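Side-chain contacts in phenylacetaldehyde dehydrogenase (Burkholderia cenocepacia, PDB 4O5H), which probably oxidises phenylacetaldehyde to phenylacetate with NAD+, as a member of the aldehyde dehydrogenase family: residues T430-Q433 against L434-T438; D450-A453 against I454-V458. All coordinates share one frame; numbering follows the deposited sequence.

Contact 1. Residues T430-Q433 against L434-T438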
ATOM      1  N   THR A 430     -15.400 -23.613 -16.288  1.00 18.80           N
ATOM      2  CA  THR A 430     -14.952 -24.453 -15.192  1.00 19.25           C
ATOM      3  C   THR A 430     -13.490 -24.229 -14.876  1.00 18.37           C
ATOM      4  O   THR A 430     -13.114 -24.204 -13.722  1.00 18.30           O
ATOM      5  CB  THR A 430     -15.211 -25.926 -15.506  1.00 20.36           C
ATOM      6  OG1 THR A 430     -16.613 -26.100 -15.651  1.00 21.25           O
ATOM      7  CG2 THR A 430     -14.764 -26.819 -14.366  1.00 20.80           C
ATOM      8  N   ALA A 431     -12.667 -24.051 -15.913  1.00 18.04           N
ATOM      9  CA  ALA A 431     -11.252 -23.790 -15.726  1.00 17.44           C
ATOM     10  C   ALA A 431     -11.066 -22.491 -14.937  1.00 16.70           C
ATOM     11  O   ALA A 431     -10.236 -22.436 -14.037  1.00 15.47           O
ATOM     12  CB  ALA A 431     -10.537 -23.679 -17.071  1.00 17.39           C
ATOM     13  N   VAL A 432     -11.882 -21.485 -15.249  1.00 16.69           N
ATOM     14  CA  VAL A 432     -11.840 -20.218 -14.526  1.00 16.28           C
ATOM     15  C   VAL A 432     -12.224 -20.413 -13.056  1.00 17.15           C
ATOM     16  O   VAL A 432     -11.514 -19.922 -12.169  1.00 16.37           O
ATOM     17  CB  VAL A 432     -12.747 -19.159 -15.155  1.00 16.09           C
ATOM     18  CG1 VAL A 432     -12.913 -17.928 -14.241  1.00 15.91           C
ATOM     19  CG2 VAL A 432     -12.184 -18.730 -16.500  1.00 15.85           C
ATOM     20  N   GLN A 433     -13.322 -21.128 -12.799  1.00 18.07           N
ATOM     21  CA  GLN A 433     -13.733 -21.394 -11.432  1.00 20.11           C
ATOM     22  C   GLN A 433     -12.599 -22.114 -10.646  1.00 19.17           C
ATOM     23  O   GLN A 433     -12.275 -21.722  -9.521  1.00 18.22           O
ATOM     24  CB  GLN A 433     -15.039 -22.165 -11.395  1.00 23.17           C
ATOM     25  CG  GLN A 433     -15.557 -22.453 -10.003  1.00 27.72           C
ATOM     26  CD  GLN A 433     -15.138 -23.828  -9.479  1.00 33.01           C
ATOM     27  OE1 GLN A 433     -15.137 -24.873 -10.192  1.00 35.47           O
ATOM     28  NE2 GLN A 433     -14.760 -23.834  -8.215  1.00 36.83           N
ATOM     29  N   LEU A 434     -11.997 -23.135 -11.252  1.00 18.41           N
ATOM     30  CA  LEU A 434     -10.942 -23.886 -10.581  1.00 18.26           C
ATOM     31  C   LEU A 434      -9.726 -23.011 -10.334  1.00 16.85           C
ATOM     32  O   LEU A 434      -9.161 -23.028  -9.247  1.00 16.46           O
ATOM     33  CB  LEU A 434     -10.571 -25.122 -11.388  1.00 18.79           C
ATOM     34  CG  LEU A 434     -11.683 -26.170 -11.497  1.00 19.68           C
ATOM     35  CD1 LEU A 434     -11.356 -27.162 -12.603  1.00 20.27           C
ATOM     36  CD2 LEU A 434     -11.927 -26.902 -10.182  1.00 19.73           C
ATOM     37  N   ALA A 435      -9.346 -22.219 -11.334  1.00 15.50           N
ATOM     38  CA  ALA A 435      -8.153 -21.446 -11.256  1.00 14.59           C
ATOM     39  C   ALA A 435      -8.251 -20.365 -10.153  1.00 14.16           C
ATOM     40  O   ALA A 435      -7.277 -20.143  -9.419  1.00 13.57           O
ATOM     41  CB  ALA A 435      -7.860 -20.812 -12.606  1.00 14.66           C
ATOM     42  N   ASN A 436      -9.414 -19.738 -10.030  1.00 13.83           N
ATOM     43  CA  ASN A 436      -9.659 -18.749  -8.997  1.00 14.05           C
ATOM     44  C   ASN A 436     -10.026 -19.329  -7.638  1.00 14.54           C
ATOM     45  O   ASN A 436     -10.135 -18.576  -6.692  1.00 14.17           O
ATOM     46  CB  ASN A 436     -10.741 -17.746  -9.420  1.00 14.03           C
ATOM     47  CG  ASN A 436     -10.279 -16.821 -10.527  1.00 13.97           C
ATOM     48  OD1 ASN A 436      -9.109 -16.460 -10.601  1.00 13.75           O
ATOM     49  ND2 ASN A 436     -11.195 -16.417 -11.371  1.00 14.03           N
ATOM     50  N   ASP A 437     -10.166 -20.641  -7.530  1.00 15.12           N
ATOM     51  CA  ASP A 437     -10.524 -21.305  -6.264  1.00 15.79           C
ATOM     52  C   ASP A 437      -9.271 -21.488  -5.370  1.00 15.32           C
ATOM     53  O   ASP A 437      -8.760 -22.612  -5.179  1.00 15.27           O
ATOM     54  CB  ASP A 437     -11.213 -22.659  -6.569  1.00 16.89           C
ATOM     55  CG  ASP A 437     -11.619 -23.419  -5.311  1.00 18.13           C
ATOM     56  OD1 ASP A 437     -12.014 -22.754  -4.334  1.00 19.38           O
ATOM     57  OD2 ASP A 437     -11.512 -24.670  -5.284  1.00 18.45           O
ATOM     58  N   THR A 438      -8.820 -20.359  -4.824  1.00 14.75           N
ATOM     59  CA  THR A 438      -7.596 -20.252  -4.029  1.00 13.94           C
ATOM     60  C   THR A 438      -7.687 -18.936  -3.285  1.00 13.82           C
ATOM     61  O   THR A 438      -8.259 -17.975  -3.800  1.00 13.79           O
ATOM     62  CB  THR A 438      -6.326 -20.312  -4.901  1.00 13.43           C
ATOM     63  OG1 THR A 438      -5.169 -20.073  -4.111  1.00 13.57           O
ATOM     64  CG2 THR A 438      -6.348 -19.260  -6.032  1.00 13.27           C
TER
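The carbonyl oxygen Thr430 O receives the amide Leu434 N at 2.9 Å, in a nearly straight bond (165° at the hydrogen). The same oxygen is sheltered by the leucine that supplies the N-H: CG of Leu434 rests 3.3 Å from Thr430 O. Beyond it the two side chains run alongside each other, and CD1 of Leu434 meets CG2 of Thr430 at 3.9 Å. Thr430 presents this methyl because CG2 is anti to its backbone N, while OG1 is turned to the other side and bonds to Asp427. Gln433 reaches Leu434 from another direction. Bent at chi2 (-95°), its chain folds back, bringing OE1 to 3.8 Å from CD2 of Leu434. Gln433 and Asp437 lie alongside each other, pointing the same way, with NE2 of Gln433 4.1 Å from CB of Asp437 and amide and carboxylate planes 36° apart. Asp437 OD2 has its own partners, a salt bridge to Arg412 and a bond from Gln406.

Two residues further along, Asn436 N donates to Val432 O at 3.0 Å. CG1 of Val432 lies beside ND2 of Asn436 (3.7 Å), but the amide is committed elsewhere: ND2 donates to Arg460 O and OD1 accepts from Ala462 N, which fixes its rotation. Between these two bonds in sequence, Ala435 N bonds to Ala431 O. The chain then turns at Asp437 in an inverse gamma turn. These i to i+4 pairs are those of an alpha-helix, here packed against the mixed sheet, through Ala435 on strand 288-292 and Leu434 on strand 320-326, in the crossover between strands 419-425 and 443-447.

Contact 2. Residues D450-A453 against I454-V458; sequences DLSA and IHKLV
Ile454 and Ala453 bury the most surface in this first part of a helix, and both depend on how Asp450 begins it. The backbone N of Ile454 donates to Asp450 O at 2.9 Å. The side chain of Ile454 closes over the same oxygen: with CG1 set beside its own backbone N (chi1 -71°), CG1 lies 3.2 Å and CD1 3.3 Å from Asp450 O, so hydrocarbon shields this bond. Ile454 also packs on Met508 of the second subunit.

Ala453 is held at its amide by the carboxylate of Asp450. The bond from Ala453 N to OD1 of Asp450 measures 3.0 Å and is almost straight (171°), although the donor comes from above the carboxylate plane. Asp450 is the N-cap residue and this is its capping bond; the negative charge there is probably favoured by the helix dipole. At the other end of the residue, Leu457 N makes a weak bond to Ala453 O, and CB of Leu457 sits close to that oxygen.

Leu451 makes the next contact, with His455. Its carbonyl accepts His455 N at 3.0 Å and also lies at the edge of the imidazole, near the ring plane, with Leu451 O 3.7 Å from CD2 of His455. The leucine chain passes across the histidine, CD1 of Leu451 meeting CD2 of His455 at 3.8 Å, while Tyr169 of the second subunit packs on His455. A capping aspartate followed by successive i to i+4 bonds is characteristic of a helix N-terminus, in this case that of the helix in the beta-alpha-beta unit formed by strand 443-447, helix 451-457 and strand 465-468.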
ATOM      1  N   ASP A 450      -5.131 -19.480 -29.498  1.00 14.53           N
ATOM      2  CA  ASP A 450      -6.480 -19.044 -29.835  1.00 14.71           C
ATOM      3  C   ASP A 450      -6.682 -17.607 -29.279  1.00 14.01           C
ATOM      4  O   ASP A 450      -6.956 -17.436 -28.114  1.00 13.37           O
ATOM      5  CB  ASP A 450      -7.459 -20.030 -29.160  1.00 15.12           C
ATOM      6  CG  ASP A 450      -8.936 -19.744 -29.464  1.00 15.67           C
ATOM      7  OD1 ASP A 450      -9.384 -18.621 -29.732  1.00 15.28           O
ATOM      8  OD2 ASP A 450      -9.689 -20.702 -29.363  1.00 16.74           O
ATOM      9  N   LEU A 451      -6.591 -16.614 -30.149  1.00 13.98           N
ATOM     10  CA  LEU A 451      -6.673 -15.204 -29.775  1.00 13.69           C
ATOM     11  C   LEU A 451      -7.931 -14.883 -28.986  1.00 13.29           C
ATOM     12  O   LEU A 451      -7.840 -14.295 -27.921  1.00 13.17           O
ATOM     13  CB  LEU A 451      -6.651 -14.300 -31.035  1.00 14.07           C
ATOM     14  CG  LEU A 451      -6.830 -12.791 -30.748  1.00 14.12           C
ATOM     15  CD1 LEU A 451      -5.486 -12.149 -30.507  1.00 13.94           C
ATOM     16  CD2 LEU A 451      -7.513 -12.092 -31.918  1.00 14.75           C
ATOM     17  N   SER A 452      -9.086 -15.280 -29.516  1.00 13.65           N
ATOM     18  CA  SER A 452     -10.370 -15.026 -28.870  0.50 13.43           C
ATOM     19  C   SER A 452     -10.441 -15.628 -27.473  1.00 13.19           C
ATOM     20  O   SER A 452     -10.792 -14.935 -26.506  1.00 12.63           O
ATOM     21  CB  SER A 452     -11.495 -15.582 -29.718  0.50 13.99           C
ATOM     22  OG  SER A 452     -12.737 -15.212 -29.166  0.50 13.96           O
ATOM     23  N   ALA A 453     -10.079 -16.896 -27.354  1.00 13.20           N
ATOM     24  CA  ALA A 453     -10.120 -17.568 -26.048  1.00 13.03           C
ATOM     25  C   ALA A 453      -9.156 -16.937 -25.040  1.00 12.45           C
ATOM     26  O   ALA A 453      -9.498 -16.806 -23.874  1.00 11.95           O
ATOM     27  CB  ALA A 453      -9.793 -19.052 -26.180  1.00 13.43           C
ATOM     28  N   ILE A 454      -7.979 -16.578 -25.500  1.00 12.39           N
ATOM     29  CA  ILE A 454      -6.971 -15.972 -24.631  1.00 12.15           C
ATOM     30  C   ILE A 454      -7.470 -14.633 -24.106  1.00 12.12           C
ATOM     31  O   ILE A 454      -7.465 -14.380 -22.907  1.00 11.81           O
ATOM     32  CB  ILE A 454      -5.646 -15.798 -25.375  1.00 12.18           C
ATOM     33  CG1 ILE A 454      -5.010 -17.172 -25.584  1.00 12.56           C
ATOM     34  CG2 ILE A 454      -4.688 -14.886 -24.588  1.00 11.78           C
ATOM     35  CD1 ILE A 454      -3.956 -17.197 -26.673  1.00 12.82           C
ATOM     36  N   HIS A 455      -8.015 -13.805 -24.989  1.00 12.53           N
ATOM     37  CA  HIS A 455      -8.464 -12.482 -24.567  1.00 12.53           C
ATOM     38  C   HIS A 455      -9.746 -12.490 -23.739  1.00 12.84           C
ATOM     39  O   HIS A 455      -9.950 -11.605 -22.945  1.00 13.34           O
ATOM     40  CB  HIS A 455      -8.526 -11.496 -25.740  1.00 12.64           C
ATOM     41  CG  HIS A 455      -7.191 -10.872 -26.008  1.00 12.55           C
ATOM     42  ND1 HIS A 455      -6.661  -9.890 -25.184  1.00 12.21           N
ATOM     43  CD2 HIS A 455      -6.230 -11.158 -26.918  1.00 12.62           C
ATOM     44  CE1 HIS A 455      -5.439  -9.585 -25.601  1.00 12.15           C
ATOM     45  NE2 HIS A 455      -5.157 -10.336 -26.648  1.00 12.59           N
ATOM     46  N   LYS A 456     -10.548 -13.514 -23.872  1.00 13.21           N
ATOM     47  CA  LYS A 456     -11.704 -13.691 -23.010  0.50 13.36           C
ATOM     48  C   LYS A 456     -11.286 -14.176 -21.628  1.00 13.15           C
ATOM     49  O   LYS A 456     -11.952 -13.904 -20.645  1.00 13.45           O
ATOM     50  CB  LYS A 456     -12.703 -14.672 -23.654  0.50 13.92           C
ATOM     51  CG  LYS A 456     -13.451 -14.086 -24.830  0.50 14.23           C
ATOM     52  CD  LYS A 456     -14.230 -15.175 -25.578  0.50 14.92           C
ATOM     53  CE  LYS A 456     -14.945 -14.596 -26.766  0.50 15.21           C
ATOM     54  NZ  LYS A 456     -16.229 -14.021 -26.314  0.50 15.34           N
ATOM     55  N   LEU A 457     -10.188 -14.910 -21.562  1.00 12.92           N
ATOM     56  CA  LEU A 457      -9.748 -15.536 -20.326  1.00 12.95           C
ATOM     57  C   LEU A 457      -8.904 -14.621 -19.438  1.00 12.23           C
ATOM     58  O   LEU A 457      -9.071 -14.644 -18.236  1.00 11.54           O
ATOM     59  CB  LEU A 457      -8.874 -16.760 -20.609  1.00 13.49           C
ATOM     60  CG  LEU A 457      -8.714 -17.968 -19.709  1.00 14.33           C
ATOM     61  CD1 LEU A 457      -9.984 -18.138 -18.924  1.00 15.14           C
ATOM     62  CD2 LEU A 457      -8.267 -19.277 -20.416  1.00 14.84           C
ATOM     63  N   VAL A 458      -8.003 -13.861 -20.051  1.00 11.98           N
ATOM     64  CA  VAL A 458      -7.072 -13.031 -19.304  1.00 12.04           C
ATOM     65  C   VAL A 458      -7.791 -12.161 -18.258  1.00 12.11           C
ATOM     66  O   VAL A 458      -7.380 -12.125 -17.127  1.00 11.35           O
ATOM     67  CB  VAL A 458      -6.188 -12.169 -20.232  1.00 11.94           C
ATOM     68  CG1 VAL A 458      -5.489 -11.066 -19.446  1.00 11.62           C
ATOM     69  CG2 VAL A 458      -5.133 -13.058 -20.894  1.00 12.16           C
TER

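Overall arrangement
Contacts 1 and 2 lie on consecutive helices of an alpha/beta domain that pack on each other. Their centres lie about 16 Å apart, and they follow each other along the chain, separated by strand 443-447. They meet directly where CG2 of Val432 packs on CD1 of Leu457; the 3.3 Å between these carbons is unusually tight and should not be over-read. Their surroundings differ: contact 1 is bordered by its own chain, whereas residues 454-458 reach the second subunit, where Val458 O accepts a hydrogen bond from NZ of Lys504 of that subunit. Neither contact includes the sodium-binding residues Val51, Asp119 and Asp212, and both lie well out from the chain's centre, their own centres about 25 and 29 Å from it.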